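Local coordinates for protein paenibacillus xanthan lyase (Paenibacillus, PDB 6F2P) that cleaves the polysaccharide xanthan by elimination, probably releasing the terminal mannose of its side chains, as a family 8 polysaccharide lyase, at residues Y267-Y272 with K363-S368; L384-S389 with K484-F489; I691-P696 with G702-D707; T713-K718 with I722-Y727. All blocks are in the same frame, centred on the assembly; numbering follows the deposited sequence.

Contact 1: Y267-Y272 with K363-S368; sequences YEPFIY and KYKQFS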
loop_
_atom_site.group_PDB
_atom_site.type_symbol
_atom_site.label_atom_id
_atom_site.label_comp_id
_atom_site.label_asym_id
_atom_site.label_seq_id
_atom_site.Cartn_x
_atom_site.Cartn_y
_atom_site.Cartn_z
ATOM N N TYR A 267 6.183 7.790 12.765
ATOM C CA TYR A 267 6.207 7.523 14.211
ATOM C C TYR A 267 4.987 8.000 14.988
ATOM O O TYR A 267 4.355 7.214 15.687
ATOM C CB TYR A 267 7.537 7.967 14.834
ATOM C CG TYR A 267 8.597 7.062 14.300
ATOM C CD1 TYR A 267 8.777 5.795 14.839
ATOM C CD2 TYR A 267 9.341 7.418 13.189
ATOM C CE1 TYR A 267 9.698 4.925 14.311
ATOM C CE2 TYR A 267 10.271 6.551 12.653
ATOM C CZ TYR A 267 10.437 5.307 13.218
ATOM O OH TYR A 267 11.348 4.435 12.690
ATOM N N GLU A 268 4.635 9.268 14.834
ATOM C CA GLU A 268 3.457 9.806 15.495
ATOM C C GLU A 268 2.185 8.957 15.289
ATOM O O GLU A 268 1.440 8.727 16.244
ATOM C CB GLU A 268 3.226 11.268 15.086
ATOM C CG GLU A 268 2.218 11.988 15.960
ATOM C CD GLU A 268 1.894 13.368 15.454
ATOM O OE1 GLU A 268 2.204 13.643 14.281
ATOM O OE2 GLU A 268 1.340 14.183 16.226
ATOM N N PRO A 269 1.932 8.479 14.055
ATOM C CA PRO A 269 0.688 7.704 13.941
ATOM C C PRO A 269 0.762 6.358 14.667
ATOM O O PRO A 269 -0.271 5.741 14.942
ATOM C CB PRO A 269 0.540 7.471 12.427
ATOM C CG PRO A 269 1.483 8.425 11.777
ATOM C CD PRO A 269 2.599 8.652 12.753
ATOM N N PHE A 270 1.973 5.905 14.970
ATOM C CA PHE A 270 2.143 4.584 15.559
ATOM C C PHE A 270 2.380 4.620 17.051
ATOM O O PHE A 270 2.608 3.576 17.668
ATOM C CB PHE A 270 3.266 3.810 14.868
ATOM C CG PHE A 270 2.967 3.474 13.441
ATOM C CD1 PHE A 270 1.960 2.576 13.129
ATOM C CD2 PHE A 270 3.683 4.062 12.413
ATOM C CE1 PHE A 270 1.677 2.266 11.814
ATOM C CE2 PHE A 270 3.409 3.755 11.105
ATOM C CZ PHE A 270 2.405 2.854 10.803
ATOM N N ILE A 271 2.333 5.811 17.638
ATOM C CA ILE A 271 2.392 5.902 19.090
ATOM C C ILE A 271 1.025 6.240 19.619
ATOM O O ILE A 271 0.533 7.357 19.428
ATOM C CB ILE A 271 3.398 6.947 19.592
ATOM C CG1 ILE A 271 4.814 6.523 19.224
ATOM C CG2 ILE A 271 3.285 7.116 21.117
ATOM C CD1 ILE A 271 5.832 7.567 19.539
ATOM N N TYR A 272 0.396 5.263 20.261
ATOM C CA TYR A 272 -0.887 5.519 20.874
ATOM C C TYR A 272 -0.710 5.642 22.372
ATOM O O TYR A 272 -0.459 4.654 23.054
ATOM C CB TYR A 272 -1.910 4.439 20.526
ATOM C CG TYR A 272 -3.314 4.910 20.792
ATOM C CD1 TYR A 272 -3.983 5.708 19.870
ATOM C CD2 TYR A 272 -3.955 4.602 21.983
ATOM C CE1 TYR A 272 -5.257 6.160 20.114
ATOM C CE2 TYR A 272 -5.238 5.049 22.238
ATOM C CZ TYR A 272 -5.883 5.830 21.302
ATOM O OH TYR A 272 -7.160 6.277 21.557
ATOM N N LYS A 363 -6.880 11.041 12.734
ATOM C CA LYS A 363 -6.587 10.904 11.305
ATOM C C LYS A 363 -6.607 9.444 10.886
ATOM O O LYS A 363 -6.414 8.556 11.706
ATOM C CB LYS A 363 -5.224 11.514 10.930
ATOM C CG LYS A 363 -4.016 10.765 11.491
ATOM C CD LYS A 363 -2.709 11.189 10.822
ATOM C CE LYS A 363 -2.311 12.611 11.188
ATOM N NZ LYS A 363 -1.113 13.049 10.422
ATOM N N TYR A 364 -6.856 9.210 9.602
ATOM C CA TYR A 364 -6.694 7.888 9.011
ATOM C C TYR A 364 -5.455 7.915 8.128
ATOM O O TYR A 364 -5.144 8.951 7.528
ATOM C CB TYR A 364 -7.919 7.502 8.179
ATOM C CG TYR A 364 -7.776 6.148 7.515
ATOM C CD1 TYR A 364 -8.075 4.981 8.210
ATOM C CD2 TYR A 364 -7.326 6.034 6.203
ATOM C CE1 TYR A 364 -7.932 3.739 7.620
ATOM C CE2 TYR A 364 -7.177 4.801 5.607
ATOM C CZ TYR A 364 -7.483 3.655 6.323
ATOM O OH TYR A 364 -7.354 2.416 5.742
ATOM N N LYS A 365 -4.740 6.793 8.047
ATOM C CA LYS A 365 -3.534 6.747 7.227
ATOM C C LYS A 365 -3.252 5.356 6.673
ATOM O O LYS A 365 -3.106 4.397 7.433
ATOM C CB LYS A 365 -2.328 7.278 8.011
ATOM C CG LYS A 365 -1.097 7.572 7.153
ATOM C CD LYS A 365 -0.070 8.404 7.910
ATOM C CE LYS A 365 1.176 8.667 7.074
ATOM N NZ LYS A 365 0.855 9.418 5.822
ATOM N N GLN A 366 -3.181 5.251 5.346
ATOM C CA GLN A 366 -2.880 3.979 4.692
ATOM C C GLN A 366 -1.390 3.838 4.405
ATOM O O GLN A 366 -0.814 4.656 3.681
ATOM C CB GLN A 366 -3.646 3.836 3.380
ATOM C CG GLN A 366 -3.709 2.418 2.831
ATOM C CD GLN A 366 -4.939 1.663 3.324
ATOM O OE1 GLN A 366 -5.996 2.258 3.526
ATOM N NE2 GLN A 366 -4.802 0.353 3.533
ATOM N N PHE A 367 -0.779 2.792 4.955
ATOM C CA PHE A 367 0.634 2.524 4.735
ATOM C C PHE A 367 0.803 1.436 3.686
ATOM O O PHE A 367 1.101 0.277 3.996
ATOM C CB PHE A 367 1.307 2.147 6.056
ATOM C CG PHE A 367 1.174 3.206 7.111
ATOM C CD1 PHE A 367 2.097 4.229 7.200
ATOM C CD2 PHE A 367 0.107 3.200 7.985
ATOM C CE1 PHE A 367 1.972 5.214 8.160
ATOM C CE2 PHE A 367 -0.028 4.185 8.946
ATOM C CZ PHE A 367 0.907 5.195 9.034
ATOM N N SER A 368 0.609 1.827 2.433
ATOM C CA SER A 368 0.604 0.893 1.317
ATOM C C SER A 368 1.948 0.207 1.080
ATOM O O SER A 368 2.006 -0.872 0.491
ATOM C CB SER A 368 0.177 1.629 0.049
ATOM O OG SER A 368 -1.178 2.020 0.149
HETATM O O HOH W 1 0.935 12.344 11.839
#
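Lys-365 and Phe-367, both pointing off strand 363-367, meet Pro-269 and Phe-270 of the short 3-10 turn at 268-270, so a piece of the alpha-helical part of the lyase rests on the edge strand of a four-stranded sheet of the super-sandwich. At the start of that strand, Lys-363 reaches the turn through a single bridging water. Its NZ donates to this water at 2.6 Å, and the same water donates to Glu-268 OE1 at 3.0 Å. The carboxylate has a second hold, a salt bridge from OE2 to Arg-358. Lys-365 brings only its aliphatic part: its CD lies 4.2 Å from Pro-269 CG, and the two side chains run across one another at a slant. Phe-367 makes the main contact. Its chi1 of -58°, with CG anti to the carbonyl carbon, turns the ring toward the 3-10 turn, where Phe-270 comes from the opposite direction. Phe-270 CZ stands over the centre of the Phe-367 face, but the planes are 38° apart and the centroids 4.5 Å, an oblique aromatic pair. Pro-269 CB comes to the ring's edge, 4.1 Å from Phe-367 CZ. Val-374 of the neighbouring strand touches both phenylalanines. No direct hydrogen bond links the two segments: the join is apolar in the middle, with a water carrying the link between opposite charges at one side.

Contact 2: L384-S389 with K484-F489; sequences LSMFSS and KSWFMF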
loop_
_atom_site.group_PDB
_atom_site.type_symbol
_atom_site.label_atom_id
_atom_site.label_comp_id
_atom_site.label_asym_id
_atom_site.label_seq_id
_atom_site.Cartn_x
_atom_site.Cartn_y
_atom_site.Cartn_z
ATOM N N LEU A 384 -4.210 -2.048 11.725
ATOM C CA LEU A 384 -4.578 -3.150 10.852
ATOM C C LEU A 384 -3.340 -3.776 10.226
ATOM O O LEU A 384 -2.540 -3.090 9.575
ATOM C CB LEU A 384 -5.544 -2.661 9.781
ATOM C CG LEU A 384 -6.172 -3.731 8.899
ATOM C CD1 LEU A 384 -7.117 -4.602 9.704
ATOM C CD2 LEU A 384 -6.903 -3.065 7.787
ATOM N N SER A 385 -3.190 -5.084 10.429
ATOM C CA SER A 385 -1.981 -5.790 10.013
ATOM C C SER A 385 -2.233 -6.854 8.947
ATOM O O SER A 385 -2.868 -7.879 9.204
ATOM C CB SER A 385 -1.296 -6.423 11.220
ATOM O OG SER A 385 -0.167 -7.172 10.809
ATOM N N MET A 386 -1.710 -6.614 7.753
ATOM C CA MET A 386 -1.950 -7.502 6.634
ATOM C C MET A 386 -0.637 -8.004 6.049
ATOM O O MET A 386 0.444 -7.563 6.446
ATOM C CB MET A 386 -2.712 -6.750 5.539
ATOM C CG MET A 386 -4.019 -6.145 5.990
ATOM S SD MET A 386 -4.745 -5.047 4.757
ATOM C CE MET A 386 -3.772 -3.552 4.985
ATOM N N PHE A 387 -0.740 -8.925 5.096
ATOM C CA PHE A 387 0.395 -9.257 4.253
ATOM C C PHE A 387 -0.065 -9.669 2.861
ATOM O O PHE A 387 -1.242 -9.946 2.642
ATOM C CB PHE A 387 1.338 -10.278 4.917
ATOM C CG PHE A 387 0.925 -11.718 4.763
ATOM C CD1 PHE A 387 -0.041 -12.275 5.586
ATOM C CD2 PHE A 387 1.555 -12.533 3.838
ATOM C CE1 PHE A 387 -0.402 -13.614 5.461
ATOM C CE2 PHE A 387 1.205 -13.872 3.713
ATOM C CZ PHE A 387 0.224 -14.408 4.528
ATOM N N SER A 388 0.865 -9.661 1.916
ATOM C CA SER A 388 0.531 -9.875 0.519
ATOM C C SER A 388 1.687 -10.577 -0.156
ATOM O O SER A 388 2.545 -11.149 0.506
ATOM C CB SER A 388 0.303 -8.531 -0.167
ATOM O OG SER A 388 1.478 -7.735 -0.116
ATOM N N SER A 389 1.723 -10.509 -1.479
ATOM C CA SER A 389 2.854 -11.035 -2.218
ATOM C C SER A 389 4.024 -10.052 -2.180
ATOM O O SER A 389 5.083 -10.323 -2.748
ATOM C CB SER A 389 2.456 -11.306 -3.661
ATOM O OG SER A 389 2.082 -10.099 -4.298
ATOM N N LYS A 484 -11.248 -10.425 3.332
ATOM C CA LYS A 484 -11.533 -9.703 4.560
ATOM C C LYS A 484 -11.429 -8.209 4.287
ATOM O O LYS A 484 -10.442 -7.739 3.702
ATOM C CB LYS A 484 -10.535 -10.114 5.646
ATOM C CG LYS A 484 -10.445 -11.613 5.851
ATOM C CD LYS A 484 -9.180 -12.025 6.613
ATOM C CE LYS A 484 -9.145 -11.430 8.023
ATOM N NZ LYS A 484 -10.171 -12.011 8.934
ATOM N N SER A 485 -12.449 -7.465 4.706
ATOM C CA SER A 485 -12.476 -6.029 4.474
ATOM C C SER A 485 -12.755 -5.281 5.767
ATOM O O SER A 485 -13.477 -5.761 6.634
ATOM C CB SER A 485 -13.524 -5.672 3.415
ATOM O OG SER A 485 -13.162 -6.185 2.142
ATOM N N TRP A 486 -12.170 -4.100 5.894
ATOM C CA TRP A 486 -12.408 -3.279 7.068
ATOM C C TRP A 486 -12.894 -1.893 6.636
ATOM O O TRP A 486 -12.417 -1.339 5.644
ATOM C CB TRP A 486 -11.146 -3.200 7.930
ATOM C CG TRP A 486 -10.674 -4.541 8.438
ATOM C CD1 TRP A 486 -11.003 -5.137 9.629
ATOM C CD2 TRP A 486 -9.788 -5.450 7.770
ATOM N NE1 TRP A 486 -10.376 -6.360 9.737
ATOM C CE2 TRP A 486 -9.621 -6.573 8.613
ATOM C CE3 TRP A 486 -9.116 -5.422 6.543
ATOM C CZ2 TRP A 486 -8.808 -7.659 8.265
ATOM C CZ3 TRP A 486 -8.314 -6.507 6.196
ATOM C CH2 TRP A 486 -8.167 -7.610 7.059
ATOM N N PHE A 487 -13.876 -1.359 7.360
ATOM C CA PHE A 487 -14.501 -0.092 6.989
ATOM C C PHE A 487 -14.510 0.788 8.212
ATOM O O PHE A 487 -15.238 0.536 9.169
ATOM C CB PHE A 487 -15.919 -0.318 6.457
ATOM C CG PHE A 487 -15.975 -1.273 5.293
ATOM C CD1 PHE A 487 -15.909 -2.645 5.500
ATOM C CD2 PHE A 487 -16.079 -0.796 3.990
ATOM C CE1 PHE A 487 -15.944 -3.525 4.434
ATOM C CE2 PHE A 487 -16.119 -1.672 2.912
ATOM C CZ PHE A 487 -16.056 -3.040 3.136
ATOM N N MET A 488 -13.679 1.815 8.182
ATOM C CA MET A 488 -13.360 2.559 9.384
ATOM C C MET A 488 -13.902 3.977 9.301
ATOM O O MET A 488 -13.414 4.777 8.509
ATOM C CB MET A 488 -11.842 2.544 9.569
ATOM C CG MET A 488 -11.305 1.136 9.806
ATOM S SD MET A 488 -9.662 0.779 9.154
ATOM C CE MET A 488 -10.001 0.503 7.419
ATOM N N PHE A 489 -14.919 4.280 10.107
ATOM C CA PHE A 489 -15.622 5.561 10.001
ATOM C C PHE A 489 -15.362 6.474 11.191
ATOM O O PHE A 489 -14.238 6.540 11.682
ATOM C CB PHE A 489 -17.122 5.346 9.779
ATOM C CG PHE A 489 -17.440 4.560 8.530
ATOM C CD1 PHE A 489 -17.161 5.081 7.274
ATOM C CD2 PHE A 489 -18.006 3.299 8.611
ATOM C CE1 PHE A 489 -17.453 4.360 6.115
ATOM C CE2 PHE A 489 -18.299 2.570 7.466
ATOM C CZ PHE A 489 -18.024 3.103 6.214
#
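Two layers of the super-sandwich face each other where strand 380-385, from a four-stranded antiparallel sheet, lies against strand 481-488 of the large nine-stranded one, and the indole of Trp-486 projects toward strand 380-385. Leu-384 covers one face of that indole. Its CD1 sits over the five-membered ring, 3.4 Å from the centroid and 16° off the normal, a CH-pi contact. The other methyl, CD2, leans toward the six-membered ring, 3.5 Å from Trp-486 CE3. With chi1 at -172° the leucine's CG stands anti to its backbone N, and the fork then opens with both methyls against the indole. Met-386, two residues on, adds a Met-aromatic contact from an oblique direction: SD is 4.1 Å from Trp-486 CZ3, and 57° off the normal at the centroid of the six-membered ring. Across the indole, the second face has the backbone carbon of Lys-484 offset toward the rim. Ala-495 of strand 493-501 also touches the tryptophan, and Met-471 touches Met-386. Replacing Trp-486 by an alanine would probably open a gap between the sheets and leave the Leu-384 methyls and the Met-386 sulfur without their aromatic partner. No hydrogen bond crosses between the segments, so the two layers cohere here through dispersion and CH-pi contact on one face of a large ring.

Contact 3: I691-P696 with G702-D707; sequences ISVSDP and GTIYID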
loop_
_atom_site.group_PDB
_atom_site.type_symbol
_atom_site.label_atom_id
_atom_site.label_comp_id
_atom_site.label_asym_id
_atom_site.label_seq_id
_atom_site.Cartn_x
_atom_site.Cartn_y
_atom_site.Cartn_z
ATOM N N ILE A 691 -14.866 11.053 -4.894
ATOM C CA ILE A 691 -14.503 9.648 -5.001
ATOM C C ILE A 691 -12.998 9.433 -4.839
ATOM O O ILE A 691 -12.186 10.149 -5.429
ATOM C CB ILE A 691 -14.947 9.063 -6.342
ATOM C CG1 ILE A 691 -16.457 9.208 -6.506
ATOM C CG2 ILE A 691 -14.538 7.596 -6.446
ATOM C CD1 ILE A 691 -16.859 10.038 -7.697
ATOM N N SER A 692 -12.629 8.454 -4.024
ATOM C CA SER A 692 -11.226 8.096 -3.851
ATOM C C SER A 692 -10.987 6.688 -4.381
ATOM O O SER A 692 -11.729 5.761 -4.049
ATOM C CB SER A 692 -10.830 8.174 -2.383
ATOM O OG SER A 692 -9.439 7.959 -2.213
ATOM N N VAL A 693 -9.966 6.531 -5.219
ATOM C CA VAL A 693 -9.673 5.238 -5.839
ATOM C C VAL A 693 -8.217 4.831 -5.661
ATOM O O VAL A 693 -7.322 5.673 -5.739
ATOM C CB VAL A 693 -9.957 5.278 -7.347
ATOM C CG1 VAL A 693 -9.880 3.874 -7.947
ATOM C CG2 VAL A 693 -11.306 5.893 -7.602
ATOM N N SER A 694 -7.971 3.544 -5.434
ATOM C CA SER A 694 -6.602 3.037 -5.414
ATOM C C SER A 694 -6.564 1.639 -5.994
ATOM O O SER A 694 -7.573 0.944 -6.008
ATOM C CB SER A 694 -6.049 3.010 -3.992
ATOM O OG SER A 694 -6.597 1.925 -3.267
ATOM N N ASP A 695 -5.395 1.234 -6.474
ATOM C CA ASP A 695 -5.159 -0.131 -6.925
ATOM C C ASP A 695 -4.356 -0.879 -5.856
ATOM O O ASP A 695 -3.129 -0.759 -5.783
ATOM C CB ASP A 695 -4.385 -0.112 -8.237
ATOM C CG ASP A 695 -3.800 -1.459 -8.586
ATOM O OD1 ASP A 695 -4.485 -2.478 -8.352
ATOM O OD2 ASP A 695 -2.648 -1.497 -9.080
ATOM N N PRO A 696 -5.048 -1.647 -5.007
ATOM C CA PRO A 696 -4.363 -2.283 -3.880
ATOM C C PRO A 696 -3.426 -3.376 -4.344
ATOM O O PRO A 696 -2.557 -3.761 -3.566
ATOM C CB PRO A 696 -5.506 -2.899 -3.068
ATOM C CG PRO A 696 -6.734 -2.212 -3.536
ATOM C CD PRO A 696 -6.501 -1.874 -4.972
ATOM N N GLY A 702 -2.100 -0.276 -16.141
ATOM C CA GLY A 702 -2.980 0.429 -17.052
ATOM C C GLY A 702 -3.923 1.354 -16.314
ATOM O O GLY A 702 -3.491 2.180 -15.506
ATOM N N THR A 703 -5.216 1.202 -16.576
ATOM C CA THR A 703 -6.214 2.107 -16.028
ATOM C C THR A 703 -7.255 1.401 -15.170
ATOM O O THR A 703 -7.378 0.170 -15.180
ATOM C CB THR A 703 -6.968 2.870 -17.152
ATOM O OG1 THR A 703 -7.496 1.933 -18.097
ATOM C CG2 THR A 703 -6.047 3.824 -17.892
ATOM N N ILE A 704 -8.011 2.204 -14.433
ATOM C CA ILE A 704 -9.230 1.741 -13.804
ATOM C C ILE A 704 -10.354 2.683 -14.196
ATOM O O ILE A 704 -10.299 3.876 -13.907
ATOM C CB ILE A 704 -9.130 1.746 -12.278
ATOM C CG1 ILE A 704 -8.073 0.745 -11.796
ATOM C CG2 ILE A 704 -10.498 1.439 -11.668
ATOM C CD1 ILE A 704 -7.770 0.844 -10.292
ATOM N N TYR A 705 -11.373 2.150 -14.860
ATOM C CA TYR A 705 -12.551 2.932 -15.199
ATOM C C TYR A 705 -13.576 2.846 -14.074
ATOM O O TYR A 705 -13.868 1.765 -13.558
ATOM C CB TYR A 705 -13.169 2.421 -16.493
ATOM C CG TYR A 705 -12.506 2.920 -17.758
ATOM C CD1 TYR A 705 -11.152 2.716 -17.988
ATOM C CD2 TYR A 705 -13.246 3.563 -18.744
ATOM C CE1 TYR A 705 -10.550 3.160 -19.152
ATOM C CE2 TYR A 705 -12.650 4.008 -19.909
ATOM C CZ TYR A 705 -11.306 3.804 -20.107
ATOM O OH TYR A 705 -10.708 4.247 -21.260
ATOM N N ILE A 706 -14.115 3.995 -13.695
ATOM C CA ILE A 706 -15.122 4.066 -12.655
ATOM C C ILE A 706 -16.362 4.813 -13.166
ATOM O O ILE A 706 -16.253 5.892 -13.763
ATOM C CB ILE A 706 -14.566 4.796 -11.417
ATOM C CG1 ILE A 706 -13.358 4.040 -10.830
ATOM C CG2 ILE A 706 -15.659 5.023 -10.376
ATOM C CD1 ILE A 706 -13.691 2.794 -10.042
ATOM N N ASP A 707 -17.538 4.231 -12.951
ATOM C CA ASP A 707 -18.784 4.951 -13.187
ATOM C C ASP A 707 -19.445 5.218 -11.850
ATOM O O ASP A 707 -19.400 4.378 -10.947
ATOM C CB ASP A 707 -19.731 4.147 -14.078
ATOM C CG ASP A 707 -19.230 4.021 -15.513
ATOM O OD1 ASP A 707 -18.386 4.843 -15.926
ATOM O OD2 ASP A 707 -19.686 3.102 -16.233
#
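Ile-704 CD1 is the meeting point of three neighbouring residues: it lies 4.1 Å from Asp-695 CB, 4.3 Å from the carbonyl oxygen of Ser-694 and 4.4 Å from Val-693 CG1. The side chain gets there by running out straight, its chi2 of 171° carrying CD1 away from its own strand. Two residues on, Ile-706 also points toward strand 688-694 and sets its CG1 4.3 Å from Val-693 CG2, so each valine methyl meets a different isoleucine. These are facing layers of the C-terminal beta-sandwich: strand 688-694 belongs to a seven-stranded sheet and strand 703-708 to a five-stranded one, and the axes of 691-694 and 703-707 approach to 9.4 Å, their directions 152° apart. Farther out, Phe-733 of strand 731-736 touches Ile-706 and Ile-691, while Ser-674 and Val-737 also touch Ile-704. The loop joining the strands is gathered by Asp-695, whose OD1 bonds to Thr-697 OG1 and whose OD2 accepts from the backbone N of Asn-700. Asn-700 in turn gives its ND2 to the carbonyl of Thr-703. On the outer side of the first strand, Ser-694 OG is bonded to the carbonyl of Gly-459. Aliphatic carbons thus do the work between the sheets, while the aspartate spends its carboxylate on the connecting loop and offers only its methylene inward.

Contact 4: T713-K718 with I722-Y727; sequences TGLISK and ITVIQY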
loop_
_atom_site.group_PDB
_atom_site.type_symbol
_atom_site.label_atom_id
_atom_site.label_comp_id
_atom_site.label_asym_id
_atom_site.label_seq_id
_atom_site.Cartn_x
_atom_site.Cartn_y
_atom_site.Cartn_z
ATOM N N THR A 713 -22.840 18.276 -12.214
ATOM C CA THR A 713 -22.950 19.480 -13.024
ATOM C C THR A 713 -21.598 19.869 -13.607
ATOM O O THR A 713 -21.520 20.509 -14.652
ATOM C CB THR A 713 -23.485 20.647 -12.193
ATOM O OG1 THR A 713 -22.571 20.926 -11.125
ATOM C CG2 THR A 713 -24.837 20.293 -11.618
ATOM N N GLY A 714 -20.528 19.474 -12.932
ATOM C CA GLY A 714 -19.198 19.744 -13.437
ATOM C C GLY A 714 -18.119 19.294 -12.482
ATOM O O GLY A 714 -18.345 18.448 -11.623
ATOM N N LEU A 715 -16.942 19.881 -12.627
ATOM C CA LEU A 715 -15.791 19.480 -11.841
ATOM C C LEU A 715 -15.440 20.519 -10.783
ATOM O O LEU A 715 -15.565 21.716 -11.007
ATOM C CB LEU A 715 -14.597 19.252 -12.764
ATOM C CG LEU A 715 -13.353 18.682 -12.095
ATOM C CD1 LEU A 715 -13.676 17.325 -11.484
ATOM C CD2 LEU A 715 -12.205 18.590 -13.084
ATOM N N ILE A 716 -15.016 20.053 -9.617
ATOM C CA ILE A 716 -14.489 20.945 -8.606
ATOM C C ILE A 716 -12.983 20.777 -8.530
ATOM O O ILE A 716 -12.250 21.754 -8.596
ATOM C CB ILE A 716 -15.111 20.691 -7.239
ATOM C CG1 ILE A 716 -16.598 21.019 -7.285
ATOM C CG2 ILE A 716 -14.433 21.549 -6.192
ATOM C CD1 ILE A 716 -17.316 20.802 -5.979
ATOM N N SER A 717 -12.518 19.539 -8.406
ATOM C CA SER A 717 -11.080 19.272 -8.344
ATOM C C SER A 717 -10.758 17.826 -8.676
ATOM O O SER A 717 -11.640 16.969 -8.672
ATOM C CB SER A 717 -10.526 19.617 -6.970
ATOM O OG SER A 717 -11.262 18.952 -5.961
ATOM N N LYS A 718 -9.489 17.555 -8.966
ATOM C CA LYS A 718 -9.075 16.210 -9.331
ATOM C C LYS A 718 -7.562 16.033 -9.256
ATOM O O LYS A 718 -6.804 16.967 -9.508
ATOM C CB LYS A 718 -9.583 15.846 -10.732
ATOM C CG LYS A 718 -8.725 16.352 -11.880
ATOM C CD LYS A 718 -9.184 15.783 -13.221
ATOM C CE LYS A 718 -8.156 16.062 -14.300
ATOM N NZ LYS A 718 -6.762 15.784 -13.804
ATOM N N ILE A 722 -6.388 11.333 -12.903
ATOM C CA ILE A 722 -7.814 11.227 -13.196
ATOM C C ILE A 722 -8.149 11.880 -14.534
ATOM O O ILE A 722 -7.716 12.992 -14.814
ATOM C CB ILE A 722 -8.672 11.928 -12.126
ATOM C CG1 ILE A 722 -8.378 11.373 -10.735
ATOM C CG2 ILE A 722 -10.155 11.777 -12.455
ATOM C CD1 ILE A 722 -8.889 9.985 -10.534
ATOM N N THR A 723 -8.924 11.192 -15.358
ATOM C CA THR A 723 -9.439 11.783 -16.584
ATOM C C THR A 723 -10.950 11.717 -16.548
ATOM O O THR A 723 -11.518 10.628 -16.588
ATOM C CB THR A 723 -8.959 11.020 -17.825
ATOM O OG1 THR A 723 -7.530 11.087 -17.907
ATOM C CG2 THR A 723 -9.558 11.619 -19.081
ATOM N N VAL A 724 -11.602 12.873 -16.458
ATOM C CA VAL A 724 -13.059 12.906 -16.415
ATOM C C VAL A 724 -13.641 12.534 -17.777
ATOM O O VAL A 724 -13.193 13.031 -18.806
ATOM C CB VAL A 724 -13.575 14.280 -15.988
ATOM C CG1 VAL A 724 -15.090 14.292 -15.987
ATOM C CG2 VAL A 724 -13.052 14.622 -14.621
ATOM N N ILE A 725 -14.624 11.642 -17.781
ATOM C CA ILE A 725 -15.207 11.168 -19.032
ATOM C C ILE A 725 -16.610 11.722 -19.252
ATOM O O ILE A 725 -17.000 12.011 -20.386
ATOM C CB ILE A 725 -15.213 9.634 -19.088
ATOM C CG1 ILE A 725 -13.778 9.120 -19.013
ATOM C CG2 ILE A 725 -15.898 9.130 -20.355
ATOM C CD1 ILE A 725 -13.670 7.634 -19.198
ATOM N N GLN A 726 -17.353 11.900 -18.164
ATOM C CA GLN A 726 -18.697 12.440 -18.264
ATOM C C GLN A 726 -19.188 13.013 -16.944
ATOM O O GLN A 726 -18.812 12.533 -15.886
ATOM C CB GLN A 726 -19.651 11.345 -18.725
ATOM C CG GLN A 726 -21.042 11.837 -19.033
ATOM C CD GLN A 726 -21.947 10.713 -19.441
ATOM O OE1 GLN A 726 -22.113 10.433 -20.629
ATOM N NE2 GLN A 726 -22.526 10.041 -18.456
ATOM N N TYR A 727 -20.037 14.036 -17.017
ATOM C CA TYR A 727 -20.681 14.610 -15.839
ATOM C C TYR A 727 -22.133 14.155 -15.695
ATOM O O TYR A 727 -22.570 13.777 -14.611
ATOM C CB TYR A 727 -20.654 16.132 -15.915
ATOM C CG TYR A 727 -19.266 16.700 -15.960
ATOM C CD1 TYR A 727 -18.366 16.459 -14.929
ATOM C CD2 TYR A 727 -18.852 17.485 -17.025
ATOM C CE1 TYR A 727 -17.090 16.983 -14.958
ATOM C CE2 TYR A 727 -17.579 18.013 -17.067
ATOM C CZ TYR A 727 -16.699 17.757 -16.033
ATOM O OH TYR A 727 -15.425 18.275 -16.073
#
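Tyr-727 and Gly-714 meet where the chain passes from one sheet of the C-terminal beta-sandwich to the other. Strand 714-718 edges the seven-stranded sheet, strand 722-726 edges the five-stranded one, and three residues join them in the manner of a beta-arch, the segments running 176° apart. Both strands carry a classic beta bulge, Ile-716 and Ser-717 opposite Lys-748, and Ile-725 and Gln-726 opposite Lys-732. The aromatic contact is a CH-pi one: Gly-714 CA lies over the tyrosine face, 3.8 Å from the centroid and 15° off the normal. Past the ring, Leu-715 CB comes within 3.5 Å of the phenol oxygen of Tyr-727. An alanine in place of Tyr-727 would probably leave the Gly-714 backbone without its aromatic cover and uncover one side of Leu-715. Apolar contacts continue toward the connecting turn, with Leu-715 CD1 4.2 Å from Val-724 CG2 and Lys-718 CD 4.3 Å from that same methyl. The same Lys-718 CD lies 4.0 Å from Ile-722 CB. The polar link is slight. A weak hydrogen bond joins Lys-718 NZ to the carbonyl of Asn-720, just beyond the strand; the lysine chain runs extended and then bends at chi4 (44°), which also brings Lys-718 NZ to the carbonyl oxygen of Ile-722 in a second weak hydrogen bond of 3.1 Å.

Contacts 1, 2 and 3 are buried, whereas contact 4 lies at the surface, its centre about 26 Å from the chain centre. Contacts 1 and 2 use the same four-stranded sheet, one joining it to the helical part and the other to the large sheet; Tyr-364 OH packs on Met-488 CE at 3.7 Å between them. Contacts 3 and 4 both join the two sheets of the C-terminal sandwich and touch through Tyr-705 CE2 and Ile-725 CD1, 3.8 Å apart. The chemistry follows position: aromatic rings carry contacts 1 and 2, aliphatic branches contact 3, and the outer contact 4 pairs a tyrosine ring with backbone and adds a lysine bonding weakly to carbonyl oxygen.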